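Local coordinates for protein glutathione S-transferase (Bombyx mori, PDB 4E8H) that binds glutathione and probably catalyses its conjugation to electrophilic compounds, working as a homodimer of the delta/epsilon glutathione transferase type, at residues B[13-18]-B[56-61]; B[101-106]-B[162-167]; B[108-113]-B[138-143]. All coordinates share one frame; numbering follows the deposited sequence.

Interaction 1 of 3, residues B[13-18]-B[56-61]. With GSH (glutathione), chain F.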
# COMPACT_ATOMS: atom_id res chain seq x y z
N PRO B 13 7.79 10.47 -18.07
CA PRO B 13 6.60 10.01 -18.80
C PRO B 13 6.28 8.49 -18.76
O PRO B 13 5.10 8.13 -18.65
CB PRO B 13 6.85 10.48 -20.24
CG PRO B 13 7.75 11.66 -20.08
CD PRO B 13 8.63 11.34 -18.91
N PRO B 14 7.30 7.60 -18.84
CA PRO B 14 6.95 6.18 -18.87
C PRO B 14 6.69 5.53 -17.50
O PRO B 14 6.16 4.42 -17.44
CB PRO B 14 8.16 5.51 -19.54
CG PRO B 14 9.25 6.55 -19.59
CD PRO B 14 8.76 7.81 -18.94
N SER B 15 7.06 6.22 -16.42
CA SER B 15 6.93 5.69 -15.05
C SER B 15 5.47 5.35 -14.67
O SER B 15 4.62 6.25 -14.65
CB SER B 15 7.53 6.68 -14.06
OG SER B 15 7.13 6.41 -12.73
N PRO B 16 5.18 4.07 -14.38
CA PRO B 16 3.81 3.68 -14.00
C PRO B 16 3.17 4.50 -12.86
O PRO B 16 2.05 4.97 -13.03
CB PRO B 16 3.94 2.20 -13.64
CG PRO B 16 5.11 1.73 -14.45
CD PRO B 16 6.06 2.89 -14.50
N PRO B 17 3.87 4.66 -11.71
CA PRO B 17 3.27 5.49 -10.65
C PRO B 17 3.02 6.95 -11.05
O PRO B 17 2.00 7.51 -10.66
CB PRO B 17 4.28 5.39 -9.50
CG PRO B 17 5.55 4.95 -10.13
CD PRO B 17 5.13 4.06 -11.25
N CYS B 18 3.93 7.55 -11.83
CA CYS B 18 3.72 8.91 -12.34
C CYS B 18 2.46 8.99 -13.19
O CYS B 18 1.68 9.94 -13.06
CB CYS B 18 4.95 9.39 -13.12
SG CYS B 18 6.45 9.58 -12.12
N HIS B 56 14.20 9.67 -2.37
CA HIS B 56 14.59 9.95 -3.76
C HIS B 56 13.84 9.11 -4.80
O HIS B 56 14.44 8.40 -5.61
CB HIS B 56 16.12 9.85 -3.95
CG HIS B 56 16.71 8.57 -3.46
ND1 HIS B 56 16.69 7.41 -4.21
CD2 HIS B 56 17.34 8.25 -2.30
CE1 HIS B 56 17.28 6.44 -3.53
NE2 HIS B 56 17.69 6.93 -2.37
N THR B 57 12.51 9.19 -4.75
CA THR B 57 11.65 8.51 -5.70
C THR B 57 10.89 9.51 -6.57
O THR B 57 10.75 10.68 -6.21
CB THR B 57 10.59 7.63 -4.99
OG1 THR B 57 9.90 8.42 -4.00
CG2 THR B 57 11.23 6.42 -4.31
N ILE B 58 10.43 9.02 -7.71
CA ILE B 58 9.39 9.69 -8.49
C ILE B 58 8.18 8.75 -8.54
O ILE B 58 8.35 7.53 -8.59
CB ILE B 58 9.87 10.09 -9.91
CG1 ILE B 58 10.42 8.87 -10.67
CG2 ILE B 58 10.90 11.21 -9.84
CD1 ILE B 58 10.49 9.06 -12.18
N PRO B 59 6.95 9.30 -8.52
CA PRO B 59 6.60 10.72 -8.48
C PRO B 59 6.77 11.34 -7.10
O PRO B 59 6.59 10.66 -6.08
CB PRO B 59 5.11 10.71 -8.85
CG PRO B 59 4.61 9.41 -8.36
CD PRO B 59 5.75 8.44 -8.53
N THR B 60 7.16 12.61 -7.08
CA THR B 60 7.12 13.42 -5.87
C THR B 60 6.29 14.66 -6.18
O THR B 60 6.52 15.35 -7.18
CB THR B 60 8.54 13.77 -5.36
OG1 THR B 60 9.23 12.57 -5.00
CG2 THR B 60 8.47 14.68 -4.14
N MET B 61 5.30 14.91 -5.34
CA MET B 61 4.40 16.04 -5.50
C MET B 61 4.83 17.21 -4.61
O MET B 61 5.19 17.01 -3.45
CB MET B 61 2.97 15.62 -5.16
CG MET B 61 1.94 16.73 -5.31
SD MET B 61 0.50 16.50 -4.26
CE MET B 61 1.17 16.98 -2.66
N1 GSH F . 5.70 2.83 -4.56
CA1 GSH F . 6.18 4.02 -5.23
C1 GSH F . 5.01 4.81 -5.75
O11 GSH F . 3.91 4.24 -5.95
O12 GSH F . 5.11 6.03 -5.97
CB1 GSH F . 7.11 3.64 -6.39
CG1 GSH F . 8.10 4.76 -6.70
CD1 GSH F . 9.30 4.23 -7.45
OE1 GSH F . 9.93 3.04 -7.06
N2 GSH F . 9.72 4.95 -8.50
CA2 GSH F . 10.92 4.61 -9.23
C2 GSH F . 12.09 5.38 -8.72
O2 GSH F . 11.88 6.68 -8.22
CB2 GSH F . 10.72 4.90 -10.72
SG2 GSH F . 9.43 3.88 -11.47
N3 GSH F . 13.30 4.81 -8.77
CA3 GSH F . 14.52 5.53 -8.46
C3 GSH F . 14.90 5.43 -7.00
O31 GSH F . 14.08 5.00 -6.16
O32 GSH F . 16.03 5.78 -6.60
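Cys18 and Pro59 bring the two backbones together, their CA atoms 5.1 Å apart, where the first turn of helix 16-27 meets the cis-proline loop leading into strand 60-63 of the thioredoxin-like fold. The peptide bond between Ile58 and Pro59 is cis, the hallmark of this loop in thioredoxin-fold proteins, and no hydrogen bond joins the two segments directly. The extended backbone of Ile58 instead pairs with glutathione: Ile58 N donates to O2 of the ligand at 2.8 Å (161°), and GSH N2 returns a bond to Ile58 O. These two bonds, in opposite directions, hold the cysteinyl part of the tripeptide like a strand beside the loop, while His56 ND1 reaches the glycyl carboxylate oxygen O32 at the edge of its imidazole ring, 3.0 Å away.

Between the segments the packing is apolar. The side chains of Pro17 and Pro59 cross at about a right angle, with Pro17 CB 3.5 Å from Pro59 CD. Cys18 SG, turned beside its own backbone N (chi1 -65°), lies 3.7 Å from Pro59 CB and also meets Ile58 CD1. An alanine in place of Pro59 lacks the ring that touches Pro17 and would probably let the Ile58 peptide go trans, moving Ile58 O out of line with GSH N2. Ser15, the N-cap of helix 16-27, carries its OG anti to the backbone N (chi1 164°), and this hydroxyl oxygen stands 3.6 Å from the ligand sulphur, SG2.

Interaction 2 of 3, residues B[101-106]-B[162-167]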
# COMPACT_ATOMS: atom_id res chain seq x y z
N GLN B 101 -8.47 -1.32 0.20
CA GLN B 101 -8.03 -2.69 -0.02
C GLN B 101 -7.52 -2.90 -1.45
O GLN B 101 -6.50 -3.56 -1.66
CB GLN B 101 -9.12 -3.71 0.34
CG GLN B 101 -8.76 -5.17 0.06
CD GLN B 101 -9.10 -5.60 -1.35
OE1 GLN B 101 -10.18 -5.30 -1.86
NE2 GLN B 101 -8.19 -6.32 -2.00
N ARG B 102 -8.24 -2.34 -2.43
CA ARG B 102 -7.84 -2.45 -3.83
C ARG B 102 -6.51 -1.73 -4.09
O ARG B 102 -5.68 -2.22 -4.87
CB ARG B 102 -8.94 -1.94 -4.77
CG ARG B 102 -10.30 -2.63 -4.64
CD ARG B 102 -10.26 -4.12 -5.02
NE ARG B 102 -11.59 -4.62 -5.36
CZ ARG B 102 -12.24 -5.58 -4.72
NH1 ARG B 102 -11.70 -6.20 -3.68
NH2 ARG B 102 -13.45 -5.94 -5.13
N LEU B 103 -6.31 -0.59 -3.43
CA LEU B 103 -5.05 0.15 -3.51
C LEU B 103 -3.88 -0.62 -2.90
O LEU B 103 -2.78 -0.64 -3.47
CB LEU B 103 -5.18 1.54 -2.88
CG LEU B 103 -6.00 2.59 -3.64
CD1 LEU B 103 -6.30 3.80 -2.75
CD2 LEU B 103 -5.30 3.04 -4.92
N ASN B 104 -4.11 -1.25 -1.75
CA ASN B 104 -3.13 -2.14 -1.13
C ASN B 104 -2.90 -3.40 -1.96
O ASN B 104 -1.76 -3.89 -2.05
CB ASN B 104 -3.53 -2.49 0.31
CG ASN B 104 -3.17 -1.41 1.31
OD1 ASN B 104 -2.51 -1.67 2.32
ND2 ASN B 104 -3.59 -0.17 1.04
N PHE B 105 -3.96 -3.92 -2.57
CA PHE B 105 -3.85 -5.02 -3.55
C PHE B 105 -2.92 -4.60 -4.69
O PHE B 105 -2.01 -5.34 -5.05
CB PHE B 105 -5.23 -5.41 -4.09
CG PHE B 105 -5.18 -6.39 -5.24
CD1 PHE B 105 -4.96 -7.75 -5.01
CD2 PHE B 105 -5.38 -5.96 -6.55
CE1 PHE B 105 -4.93 -8.66 -6.07
CE2 PHE B 105 -5.34 -6.86 -7.61
CZ PHE B 105 -5.12 -8.21 -7.37
N ASP B 106 -3.16 -3.42 -5.24
CA ASP B 106 -2.37 -2.92 -6.35
C ASP B 106 -0.89 -2.80 -5.97
O ASP B 106 -0.03 -3.31 -6.68
CB ASP B 106 -2.91 -1.57 -6.85
CG ASP B 106 -2.21 -1.09 -8.11
OD1 ASP B 106 -2.07 -1.88 -9.08
OD2 ASP B 106 -1.79 0.09 -8.14
N ASP B 162 -9.22 2.05 -9.77
CA ASP B 162 -9.27 1.73 -11.21
C ASP B 162 -8.15 2.41 -11.99
O ASP B 162 -7.57 1.81 -12.89
CB ASP B 162 -10.61 2.15 -11.82
CG ASP B 162 -11.78 1.45 -11.18
OD1 ASP B 162 -12.05 0.29 -11.52
OD2 ASP B 162 -12.45 2.09 -10.33
N ILE B 163 -7.87 3.67 -11.64
CA ILE B 163 -6.88 4.47 -12.35
C ILE B 163 -5.46 3.90 -12.21
O ILE B 163 -4.74 3.80 -13.20
CB ILE B 163 -6.95 5.98 -11.95
CG1 ILE B 163 -8.35 6.55 -12.27
CG2 ILE B 163 -5.86 6.79 -12.66
CD1 ILE B 163 -8.55 8.02 -11.89
N THR B 164 -5.06 3.51 -11.00
CA THR B 164 -3.71 2.95 -10.80
C THR B 164 -3.57 1.52 -11.34
O THR B 164 -2.53 1.17 -11.91
CB THR B 164 -3.21 3.06 -9.32
OG1 THR B 164 -1.92 2.45 -9.21
CG2 THR B 164 -4.18 2.40 -8.35
N ILE B 165 -4.61 0.71 -11.16
CA ILE B 165 -4.63 -0.66 -11.68
C ILE B 165 -4.58 -0.67 -13.22
O ILE B 165 -3.86 -1.49 -13.80
CB ILE B 165 -5.85 -1.46 -11.11
CG1 ILE B 165 -5.61 -1.79 -9.63
CG2 ILE B 165 -6.09 -2.75 -11.91
CD1 ILE B 165 -6.84 -2.27 -8.86
N VAL B 166 -5.30 0.25 -13.86
CA VAL B 166 -5.36 0.31 -15.32
C VAL B 166 -3.99 0.58 -15.98
O VAL B 166 -3.75 0.16 -17.11
CB VAL B 166 -6.46 1.29 -15.85
CG1 VAL B 166 -5.94 2.72 -15.99
CG2 VAL B 166 -7.04 0.80 -17.17
N VAL B 167 -3.10 1.27 -15.26
CA VAL B 167 -1.74 1.50 -15.75
C VAL B 167 -1.03 0.17 -16.02
O VAL B 167 -0.40 -0.00 -17.07
CB VAL B 167 -0.90 2.37 -14.76
CG1 VAL B 167 0.55 2.45 -15.21
CG2 VAL B 167 -1.50 3.77 -14.65
O HOH W 1 -0.79 -0.71 -11.09
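Asp106 and Thr164 meet tip to tip between two nearly parallel helix segments, whose axes approach to 9.8 Å at an angle of 21°. The Thr164 hydroxyl donates to Asp106 OD2 over 2.6 Å, arriving on the syn side of the carboxylate but 28° out of its plane. Both groups are aimed across the interface by the same torsion: Asp106 CG and Thr164 OG1 each lie anti to their own backbone N (chi1 -173° in Asp106). The other carboxylate oxygen, OD1, accepts a bond from a water at 2.7 Å, and that water donates again to Thr164 O. One threonine is therefore tied to the aspartate twice, directly through its hydroxyl and indirectly through its carbonyl.

Carbon atoms flank this buried polar pair. Thr164 CG2 meets Leu103 CD2 at 3.7 Å, one turn back along helix 93-124, while Ile165 runs alongside Asp106, pointing the other way, its CG1 lying 3.6 Å from OD1. The tip of Ile165, CD1, reaches as far as the backbone oxygen of Arg102.

In the next shell, Asp106 OD2 also forms a salt bridge with Arg72, a residue of the glutathione site, which makes the aspartate a second-shell link between the helical domain and that site. Arg102, on the same helix, turns its guanidinium away to Val153 O and the ring of Phe146. Around the pair, helix 71-82 touches Leu103 and Thr164, helix 183-196 packs on Ile165 and Val166 through Trp188, and Val167 rests on helix 16-27.

Interaction 3 of 3, residues B[108-113]-B[138-143]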
# COMPACT_ATOMS: atom_id res chain seq x y z
N GLY B 108 0.83 -4.02 -3.08
CA GLY B 108 1.46 -5.18 -2.46
C GLY B 108 1.34 -6.49 -3.23
O GLY B 108 2.04 -7.45 -2.90
N THR B 109 0.47 -6.53 -4.23
CA THR B 109 0.22 -7.76 -4.97
C THR B 109 0.43 -7.60 -6.48
O THR B 109 1.40 -8.12 -7.03
CB THR B 109 -1.19 -8.34 -4.66
OG1 THR B 109 -1.33 -8.52 -3.24
CG2 THR B 109 -1.41 -9.68 -5.36
N LEU B 110 -0.48 -6.88 -7.14
CA LEU B 110 -0.48 -6.77 -8.60
C LEU B 110 0.77 -6.10 -9.16
O LEU B 110 1.47 -6.68 -10.00
CB LEU B 110 -1.74 -6.06 -9.11
CG LEU B 110 -1.95 -6.06 -10.64
CD1 LEU B 110 -2.35 -7.45 -11.14
CD2 LEU B 110 -2.98 -5.03 -11.05
N TYR B 111 1.05 -4.88 -8.71
CA TYR B 111 2.18 -4.12 -9.23
C TYR B 111 3.52 -4.78 -8.90
O TYR B 111 4.42 -4.81 -9.74
CB TYR B 111 2.16 -2.67 -8.74
CG TYR B 111 3.19 -1.82 -9.43
CD1 TYR B 111 3.04 -1.48 -10.78
CD2 TYR B 111 4.32 -1.36 -8.75
CE1 TYR B 111 3.99 -0.71 -11.43
CE2 TYR B 111 5.27 -0.57 -9.40
CZ TYR B 111 5.10 -0.26 -10.74
OH TYR B 111 6.03 0.51 -11.39
N LEU B 112 3.63 -5.31 -7.69
CA LEU B 112 4.84 -6.01 -7.26
C LEU B 112 5.14 -7.23 -8.13
O LEU B 112 6.28 -7.41 -8.57
CB LEU B 112 4.73 -6.42 -5.78
CG LEU B 112 5.83 -7.32 -5.20
CD1 LEU B 112 7.20 -6.64 -5.24
CD2 LEU B 112 5.48 -7.74 -3.78
N ARG B 113 4.12 -8.05 -8.38
CA ARG B 113 4.25 -9.23 -9.23
C ARG B 113 4.51 -8.86 -10.69
O ARG B 113 5.22 -9.58 -11.40
CB ARG B 113 3.03 -10.14 -9.11
CG ARG B 113 3.03 -10.99 -7.84
CD ARG B 113 1.62 -11.42 -7.45
NE ARG B 113 1.57 -11.96 -6.09
CZ ARG B 113 1.10 -13.16 -5.77
NH1 ARG B 113 0.61 -13.98 -6.70
NH2 ARG B 113 1.10 -13.55 -4.50
N GLU B 138 -1.74 -15.45 -11.29
CA GLU B 138 -2.58 -15.71 -10.11
C GLU B 138 -3.28 -14.44 -9.65
O GLU B 138 -4.46 -14.47 -9.29
CB GLU B 138 -1.73 -16.31 -8.98
CG GLU B 138 -2.54 -16.76 -7.75
CD GLU B 138 -1.67 -17.16 -6.56
OE1 GLU B 138 -0.60 -16.55 -6.35
OE2 GLU B 138 -2.07 -18.09 -5.83
N ALA B 139 -2.54 -13.33 -9.66
CA ALA B 139 -3.07 -12.02 -9.29
C ALA B 139 -4.10 -11.50 -10.29
O ALA B 139 -5.07 -10.84 -9.90
CB ALA B 139 -1.94 -11.01 -9.11
N LEU B 140 -3.88 -11.79 -11.58
CA LEU B 140 -4.86 -11.44 -12.62
C LEU B 140 -6.17 -12.21 -12.44
O LEU B 140 -7.24 -11.66 -12.69
CB LEU B 140 -4.29 -11.68 -14.03
CG LEU B 140 -3.30 -10.67 -14.63
CD1 LEU B 140 -2.96 -11.06 -16.06
CD2 LEU B 140 -3.82 -9.23 -14.58
N GLY B 141 -6.08 -13.46 -11.99
CA GLY B 141 -7.26 -14.26 -11.66
C GLY B 141 -8.06 -13.65 -10.52
O GLY B 141 -9.29 -13.59 -10.58
N TRP B 142 -7.34 -13.20 -9.49
CA TRP B 142 -7.96 -12.47 -8.38
C TRP B 142 -8.63 -11.17 -8.82
O TRP B 142 -9.77 -10.90 -8.43
CB TRP B 142 -6.93 -12.18 -7.27
CG TRP B 142 -6.41 -13.39 -6.55
CD1 TRP B 142 -7.07 -14.57 -6.33
CD2 TRP B 142 -5.14 -13.52 -5.90
NE1 TRP B 142 -6.27 -15.43 -5.62
CE2 TRP B 142 -5.09 -14.81 -5.34
CE3 TRP B 142 -4.03 -12.67 -5.76
CZ2 TRP B 142 -3.97 -15.28 -4.63
CZ3 TRP B 142 -2.92 -13.14 -5.06
CH2 TRP B 142 -2.90 -14.43 -4.51
N LEU B 143 -7.94 -10.37 -9.64
CA LEU B 143 -8.52 -9.14 -10.18
C LEU B 143 -9.78 -9.44 -10.99
O LEU B 143 -10.79 -8.73 -10.86
CB LEU B 143 -7.51 -8.36 -11.02
CG LEU B 143 -7.97 -7.07 -11.72
CD1 LEU B 143 -8.45 -6.00 -10.73
CD2 LEU B 143 -6.87 -6.52 -12.60
O HOH W 2 0.68 -16.29 -3.95
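The Arg113 guanidinium has Trp142 CZ3 over one face, 3.8 Å above its plane and displaced from the centre, while Glu138 OE1 and a water lie at its edge. The planes of guanidinium and indole are 53° apart, an inclined contact rather than a parallel stack. At the edge of the indole, close to its plane, sits the methyl of Thr109, CG2 being 3.8 Å from Trp142 CZ3; on one ring face, near the rim, lies the backbone oxygen of Glu138.

The salt bridge is straight: Arg113 NH1 donates to Glu138 OE1 at 2.9 Å (166°), using the anti side of the carboxylate. The water closes a second route, accepting from Arg113 NH2 and donating to the same OE1. NH1 also donates to Lys135 O, so this nitrogen is held by two acceptors of helix 130-146. An extended chain from CG to NE carries the guanidinium there and lays Arg113 CD against Ala139 CB.

This is helix-to-helix packing within the all-helical C-terminal domain of the transferase: segments 108-113 and 138-143 run roughly antiparallel, at 138°, with axes 9.7 Å apart. Small Ala139 lies at the closest point, its CA 5.9 Å from that of Leu110, and helix 93-124 makes a wider pi-type turn at 108-111. Farther inward the contact becomes wholly apolar. Leu110 CG is anti to the backbone N, and its branches divide: CD1 meets Ala139 CB and Leu140 CD2, whereas CD2 faces Leu143 CD2 at 4.4 Å.

How the interactions relate
Interactions 2 and 3 share helix 93-124, and interaction 3 is nested inside the chain loop that interaction 2 closes; their centres are 10 Å apart, and Ile165 CG2 touches Leu143 CD2. Interaction 1 belongs to the thioredoxin-like domain, and joins the others by packing: Pro16 on Val167 of interaction 2, and Pro16 and Pro17 on Tyr111 of segment 108-113. Chemistry changes with place. Interaction 1 is apolar between its segments, with the Ile58 backbone bonded to the ligand, and interaction 2 centres on a carboxylate and hydroxyl. All three are largely buried, but interaction 3, farthest from the chain centre, has partly exposed residues at its hydrated salt bridge beside a leucine core.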